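Local structure of secreted effector protein sseI (Salmonella enterica subsp. enterica serovar Typhimurium, 4G29) at residues Asn60-Pro72 with Lys131-Ala144. The protein is a secreted Salmonella virulence factor with a papain-like catalytic domain of the cysteine protease superfamily and probably acts as a cysteine-dependent hydrolase or related enzyme. Sequence-based numbering, arbitrary orientation.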
loop_
_atom_site.group_PDB
_atom_site.type_symbol
_atom_site.label_atom_id
_atom_site.label_comp_id
_atom_site.label_asym_id
_atom_site.label_seq_id
_atom_site.Cartn_x
_atom_site.Cartn_y
_atom_site.Cartn_z
ATOM N N ASN A 60 3.892 5.170 16.019
ATOM C CA ASN A 60 4.868 5.250 14.939
ATOM C C ASN A 60 4.167 5.019 13.582
ATOM O O ASN A 60 4.559 4.175 12.794
ATOM C CB ASN A 60 6.014 4.269 15.086
ATOM C CG ASN A 60 7.131 4.555 14.103
ATOM O OD1 ASN A 60 7.233 5.665 13.605
ATOM N ND2 ASN A 60 7.915 3.553 13.768
ATOM N N ILE A 61 3.166 5.847 13.330
ATOM C CA ILE A 61 2.373 5.757 12.117
ATOM C C ILE A 61 3.187 6.349 10.961
ATOM O O ILE A 61 3.768 7.419 11.070
ATOM C CB ILE A 61 1.035 6.501 12.238
ATOM C CG1 ILE A 61 0.237 5.988 13.459
ATOM C CG2 ILE A 61 0.282 6.438 10.892
ATOM C CD1 ILE A 61 -0.346 4.705 13.274
ATOM N N ARG A 62 3.275 5.580 9.878
ATOM C CA ARG A 62 3.947 6.009 8.681
ATOM C C ARG A 62 2.992 5.832 7.505
ATOM O O ARG A 62 2.102 4.963 7.562
ATOM C CB ARG A 62 5.198 5.176 8.440
ATOM C CG ARG A 62 6.350 5.470 9.355
ATOM C CD ARG A 62 7.019 4.175 9.761
ATOM N NE ARG A 62 6.210 3.430 10.723
ATOM C CZ ARG A 62 6.341 2.139 11.025
ATOM N NH1 ARG A 62 7.272 1.361 10.435
ATOM N NH2 ARG A 62 5.560 1.610 11.948
ATOM N N TYR A 63 3.298 6.579 6.434
ATOM C CA TYR A 63 2.544 6.611 5.215
ATOM C C TYR A 63 3.419 5.981 4.151
ATOM O O TYR A 63 4.486 6.467 3.885
ATOM C CB TYR A 63 2.157 8.033 4.891
ATOM C CG TYR A 63 1.295 8.641 5.975
ATOM C CD1 TYR A 63 -0.066 8.320 6.086
ATOM C CD2 TYR A 63 1.854 9.460 6.951
ATOM C CE1 TYR A 63 -0.855 8.871 7.072
ATOM C CE2 TYR A 63 1.074 9.949 8.004
ATOM C CZ TYR A 63 -0.256 9.686 8.041
ATOM O OH TYR A 63 -0.952 10.227 9.105
ATOM N N ARG A 64 2.915 4.886 3.588
ATOM C CA ARG A 64 3.640 4.094 2.648
ATOM C C ARG A 64 3.263 4.453 1.221
ATOM O O ARG A 64 2.138 4.175 0.789
ATOM C CB ARG A 64 3.418 2.583 2.928
ATOM C CG ARG A 64 4.277 1.665 2.033
ATOM C CD ARG A 64 4.372 0.244 2.605
ATOM N NE ARG A 64 5.154 0.234 3.841
ATOM C CZ ARG A 64 5.560 -0.852 4.492
ATOM N NH1 ARG A 64 5.168 -2.040 4.087
ATOM N NH2 ARG A 64 6.327 -0.768 5.576
ATOM N N GLY A 65 4.202 5.050 0.486
ATOM C CA GLY A 65 4.044 5.380 -0.929
ATOM C C GLY A 65 4.637 4.269 -1.767
ATOM O O GLY A 65 5.753 3.794 -1.458
ATOM N N ILE A 66 3.888 3.793 -2.737
ATOM C CA ILE A 66 4.239 2.638 -3.532
ATOM C C ILE A 66 4.173 2.930 -5.051
ATOM O O ILE A 66 3.250 3.658 -5.543
ATOM C CB ILE A 66 3.247 1.449 -3.207
ATOM C CG1 ILE A 66 3.199 1.182 -1.710
ATOM C CG2 ILE A 66 3.475 0.135 -4.065
ATOM C CD1 ILE A 66 1.828 0.721 -1.241
ATOM N N PHE A 67 5.156 2.405 -5.799
ATOM C CA PHE A 67 5.010 2.338 -7.245
ATOM C C PHE A 67 4.963 0.881 -7.724
ATOM O O PHE A 67 5.651 -0.000 -7.166
ATOM C CB PHE A 67 6.136 3.022 -7.997
ATOM C CG PHE A 67 6.060 4.548 -8.041
ATOM C CD1 PHE A 67 4.823 5.250 -8.204
ATOM C CD2 PHE A 67 7.239 5.306 -8.045
ATOM C CE1 PHE A 67 4.790 6.636 -8.283
ATOM C CE2 PHE A 67 7.185 6.732 -8.081
ATOM C CZ PHE A 67 5.946 7.360 -8.247
ATOM N N ILE A 68 4.181 0.681 -8.794
ATOM C CA ILE A 68 4.068 -0.594 -9.493
ATOM C C ILE A 68 4.384 -0.322 -10.954
ATOM O O ILE A 68 3.699 0.496 -11.610
ATOM C CB ILE A 68 2.646 -1.192 -9.359
ATOM C CG1 ILE A 68 2.314 -1.458 -7.888
ATOM C CG2 ILE A 68 2.567 -2.489 -10.199
ATOM C CD1 ILE A 68 0.798 -1.460 -7.562
ATOM N N TRP A 69 5.474 -0.917 -11.438
ATOM C CA TRP A 69 5.956 -0.671 -12.781
ATOM C C TRP A 69 5.767 -1.954 -13.538
ATOM O O TRP A 69 6.184 -3.010 -13.079
ATOM C CB TRP A 69 7.455 -0.377 -12.804
ATOM C CG TRP A 69 7.889 0.959 -12.279
ATOM C CD1 TRP A 69 8.259 1.246 -11.013
ATOM C CD2 TRP A 69 8.108 2.144 -13.044
ATOM N NE1 TRP A 69 8.656 2.556 -10.905
ATOM C CE2 TRP A 69 8.552 3.147 -12.135
ATOM C CE3 TRP A 69 7.883 2.486 -14.383
ATOM C CZ2 TRP A 69 8.861 4.449 -12.546
ATOM C CZ3 TRP A 69 8.190 3.791 -14.785
ATOM C CH2 TRP A 69 8.648 4.748 -13.875
ATOM N N ASP A 70 5.155 -1.849 -14.718
ATOM C CA ASP A 70 4.941 -2.988 -15.621
ATOM C C ASP A 70 6.097 -3.188 -16.580
ATOM O O ASP A 70 6.429 -4.322 -16.956
ATOM C CB ASP A 70 3.698 -2.740 -16.460
ATOM C CG ASP A 70 2.423 -2.801 -15.657
ATOM O OD1 ASP A 70 2.340 -3.622 -14.730
ATOM O OD2 ASP A 70 1.481 -2.038 -15.986
ATOM N N LYS A 71 6.710 -2.091 -17.012
ATOM C CA LYS A 71 7.810 -2.143 -17.994
ATOM C C LYS A 71 8.708 -0.893 -17.882
ATOM O O LYS A 71 8.244 0.129 -17.396
ATOM C CB LYS A 71 7.230 -2.250 -19.414
ATOM C CG LYS A 71 6.257 -1.165 -19.803
ATOM C CD LYS A 71 5.734 -1.323 -21.228
ATOM C CE LYS A 71 5.041 -0.031 -21.694
ATOM N NZ LYS A 71 4.373 -0.131 -23.035
ATOM N N PRO A 72 9.973 -0.953 -18.364
ATOM C CA PRO A 72 10.902 0.171 -18.181
ATOM C C PRO A 72 10.502 1.458 -18.889
ATOM O O PRO A 72 10.956 2.532 -18.503
ATOM C CB PRO A 72 12.217 -0.326 -18.846
ATOM C CG PRO A 72 12.011 -1.700 -19.197
ATOM C CD PRO A 72 10.594 -2.076 -19.088
ATOM N N LYS A 131 5.547 -7.687 -12.191
ATOM C CA LYS A 131 5.636 -6.249 -12.001
ATOM C C LYS A 131 6.677 -5.923 -10.928
ATOM O O LYS A 131 6.932 -6.716 -10.003
ATOM C CB LYS A 131 4.283 -5.660 -11.603
ATOM C CG LYS A 131 3.136 -5.819 -12.633
ATOM C CD LYS A 131 1.770 -5.511 -11.986
ATOM C CE LYS A 131 0.560 -5.820 -12.902
ATOM N NZ LYS A 131 0.311 -4.741 -13.838
ATOM N N LEU A 132 7.286 -4.759 -11.086
ATOM C CA LEU A 132 8.235 -4.214 -10.160
ATOM C C LEU A 132 7.493 -3.366 -9.179
ATOM O O LEU A 132 6.808 -2.391 -9.561
ATOM C CB LEU A 132 9.246 -3.343 -10.871
ATOM C CG LEU A 132 10.206 -2.520 -9.999
ATOM C CD1 LEU A 132 11.150 -3.382 -9.127
ATOM C CD2 LEU A 132 11.043 -1.529 -10.854
ATOM N N ILE A 133 7.654 -3.722 -7.923
ATOM C CA ILE A 133 6.966 -3.016 -6.842
ATOM C C ILE A 133 7.982 -2.584 -5.793
ATOM O O ILE A 133 8.747 -3.412 -5.286
ATOM C CB ILE A 133 5.880 -3.880 -6.199
ATOM C CG1 ILE A 133 4.913 -4.428 -7.270
ATOM C CG2 ILE A 133 5.155 -3.056 -5.093
ATOM C CD1 ILE A 133 3.733 -5.215 -6.713
ATOM N N TYR A 134 7.963 -1.295 -5.465
ATOM C CA TYR A 134 8.776 -0.749 -4.364
ATOM C C TYR A 134 8.033 0.379 -3.641
ATOM O O TYR A 134 7.105 0.960 -4.196
ATOM C CB TYR A 134 10.159 -0.323 -4.887
ATOM C CG TYR A 134 10.202 0.770 -5.890
ATOM C CD1 TYR A 134 9.935 2.121 -5.528
ATOM C CD2 TYR A 134 10.488 0.490 -7.208
ATOM C CE1 TYR A 134 10.015 3.106 -6.472
ATOM C CE2 TYR A 134 10.580 1.484 -8.147
ATOM C CZ TYR A 134 10.338 2.764 -7.792
ATOM O OH TYR A 134 10.398 3.722 -8.758
ATOM N N TYR A 135 8.537 0.712 -2.468
ATOM C CA TYR A 135 7.927 1.691 -1.602
ATOM C C TYR A 135 8.927 2.460 -0.754
ATOM O O TYR A 135 10.127 2.080 -0.601
ATOM C CB TYR A 135 6.871 0.990 -0.742
ATOM C CG TYR A 135 7.435 0.120 0.385
ATOM C CD1 TYR A 135 7.853 0.707 1.579
ATOM C CD2 TYR A 135 7.506 -1.270 0.260
ATOM C CE1 TYR A 135 8.325 -0.048 2.608
ATOM C CE2 TYR A 135 8.012 -2.042 1.271
ATOM C CZ TYR A 135 8.396 -1.447 2.446
ATOM O OH TYR A 135 8.873 -2.295 3.441
ATOM N N THR A 136 8.403 3.530 -0.140
ATOM C CA THR A 136 9.122 4.253 0.851
ATOM C C THR A 136 8.076 4.652 1.922
ATOM O O THR A 136 6.954 4.976 1.563
ATOM C CB THR A 136 9.774 5.552 0.283
ATOM O OG1 THR A 136 10.597 5.255 -0.842
ATOM C CG2 THR A 136 10.554 6.349 1.388
ATOM N N ASP A 137 8.437 4.537 3.202
ATOM C CA ASP A 137 7.640 5.064 4.313
ATOM C C ASP A 137 8.016 6.492 4.690
ATOM O O ASP A 137 9.216 6.857 4.773
ATOM C CB ASP A 137 7.746 4.133 5.537
ATOM C CG ASP A 137 7.155 2.761 5.314
ATOM O OD1 ASP A 137 6.263 2.617 4.489
ATOM O OD2 ASP A 137 7.595 1.800 5.993
ATOM N N PHE A 138 6.992 7.289 4.997
ATOM C CA PHE A 138 7.131 8.716 5.290
ATOM C C PHE A 138 6.382 9.038 6.561
ATOM O O PHE A 138 5.402 8.377 6.923
ATOM C CB PHE A 138 6.543 9.550 4.144
ATOM C CG PHE A 138 7.201 9.337 2.848
ATOM C CD1 PHE A 138 8.265 10.132 2.479
ATOM C CD2 PHE A 138 6.738 8.386 1.930
ATOM C CE1 PHE A 138 8.891 9.958 1.257
ATOM C CE2 PHE A 138 7.383 8.264 0.681
ATOM C CZ PHE A 138 8.427 9.017 0.379
ATOM N N SER A 139 6.808 10.095 7.243
ATOM C CA SER A 139 6.112 10.511 8.453
ATOM C C SER A 139 4.894 11.366 8.113
ATOM O O SER A 139 4.027 11.561 8.958
ATOM C CB SER A 139 7.089 11.279 9.362
ATOM O OG SER A 139 7.381 12.507 8.713
ATOM N N ASN A 140 4.790 11.871 6.880
ATOM C CA ASN A 140 3.745 12.829 6.529
ATOM C C ASN A 140 3.051 12.387 5.243
ATOM O O ASN A 140 3.738 11.984 4.298
ATOM C CB ASN A 140 4.382 14.223 6.382
ATOM C CG ASN A 140 3.399 15.273 5.919
ATOM O OD1 ASN A 140 3.052 15.338 4.743
ATOM N ND2 ASN A 140 2.928 16.111 6.856
ATOM N N SER A 141 1.706 12.421 5.231
ATOM C CA SER A 141 0.956 11.867 4.121
ATOM C C SER A 141 1.095 12.723 2.836
ATOM O O SER A 141 1.079 12.192 1.717
ATOM C CB SER A 141 -0.507 11.689 4.445
ATOM O OG SER A 141 -1.155 12.935 4.647
ATOM N N SER A 142 1.243 14.031 2.990
ATOM C CA SER A 142 1.404 14.858 1.802
ATOM C C SER A 142 2.820 14.676 1.184
ATOM O O SER A 142 2.979 14.729 -0.027
ATOM C CB SER A 142 1.083 16.323 2.096
ATOM O OG SER A 142 2.072 16.883 2.895
ATOM N N ILE A 143 3.816 14.478 2.028
ATOM C CA ILE A 143 5.162 14.098 1.533
ATOM C C ILE A 143 5.142 12.795 0.736
ATOM O O ILE A 143 5.718 12.713 -0.363
ATOM C CB ILE A 143 6.155 14.051 2.692
ATOM C CG1 ILE A 143 6.219 15.422 3.342
ATOM C CG2 ILE A 143 7.509 13.581 2.231
ATOM C CD1 ILE A 143 6.715 16.562 2.476
ATOM N N ALA A 144 4.439 11.799 1.275
ATOM C CA ALA A 144 4.266 10.502 0.636
ATOM C C ALA A 144 3.616 10.726 -0.749
ATOM O O ALA A 144 4.098 10.226 -1.754
ATOM C CB ALA A 144 3.434 9.557 1.533
HETATM O O HOH W 1 3.235 9.988 11.117
HETATM O O HOH W 2 8.975 1.793 8.171
HETATM O O HOH W 3 -2.330 12.619 7.812
HETATM O O HOH W 4 6.748 -4.157 4.931
#
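The guanidinium of Arg64 lies flat over one face of the Tyr135 ring, with planes 16° apart and Arg64 CZ 3.9 Å from the ring centroid, a cation-pi stack. Arg64 CG stands opposite the backbone N (chi1 -175°), and a bend at chi3 turns the guanidinium edge to Asp137. There the grip is a side-on salt bridge: Arg64 NE donates to Asp137 OD1 (2.7 Å) and Arg64 NH2 to Asp137 OD2 (2.9 Å). Both oxygens use their syn lone pairs, and the two flat groups are nearly coplanar. A water links Asp137 OD2 to Arg62 NH1, which also pairs with Asp91. Strands 61-69 and 132-138 are antiparallel neighbours in the central sheet of the papain-like fold. Paired backbone bonds join them from Tyr63-Phe138 to Trp69-Leu132. Strand 78-87 flanks 61-69 on its other side. Ile66 of 61-69 touches His80 of that strand, part of a possible Cys-His-Asp triad. On the sheet face with Phe67, Trp69 NE1 donates to Tyr134 OH at 3.0 Å, while the Tyr134 hydroxyl also abuts the Phe67 ring edge. Further along, Ser141 CB sits over the centre of the Tyr63 ring, 3.8 Å from its centroid, a CH-pi contact. Tyr63 OH hydrogen-bonds with Ser50 OG of helix 42-55.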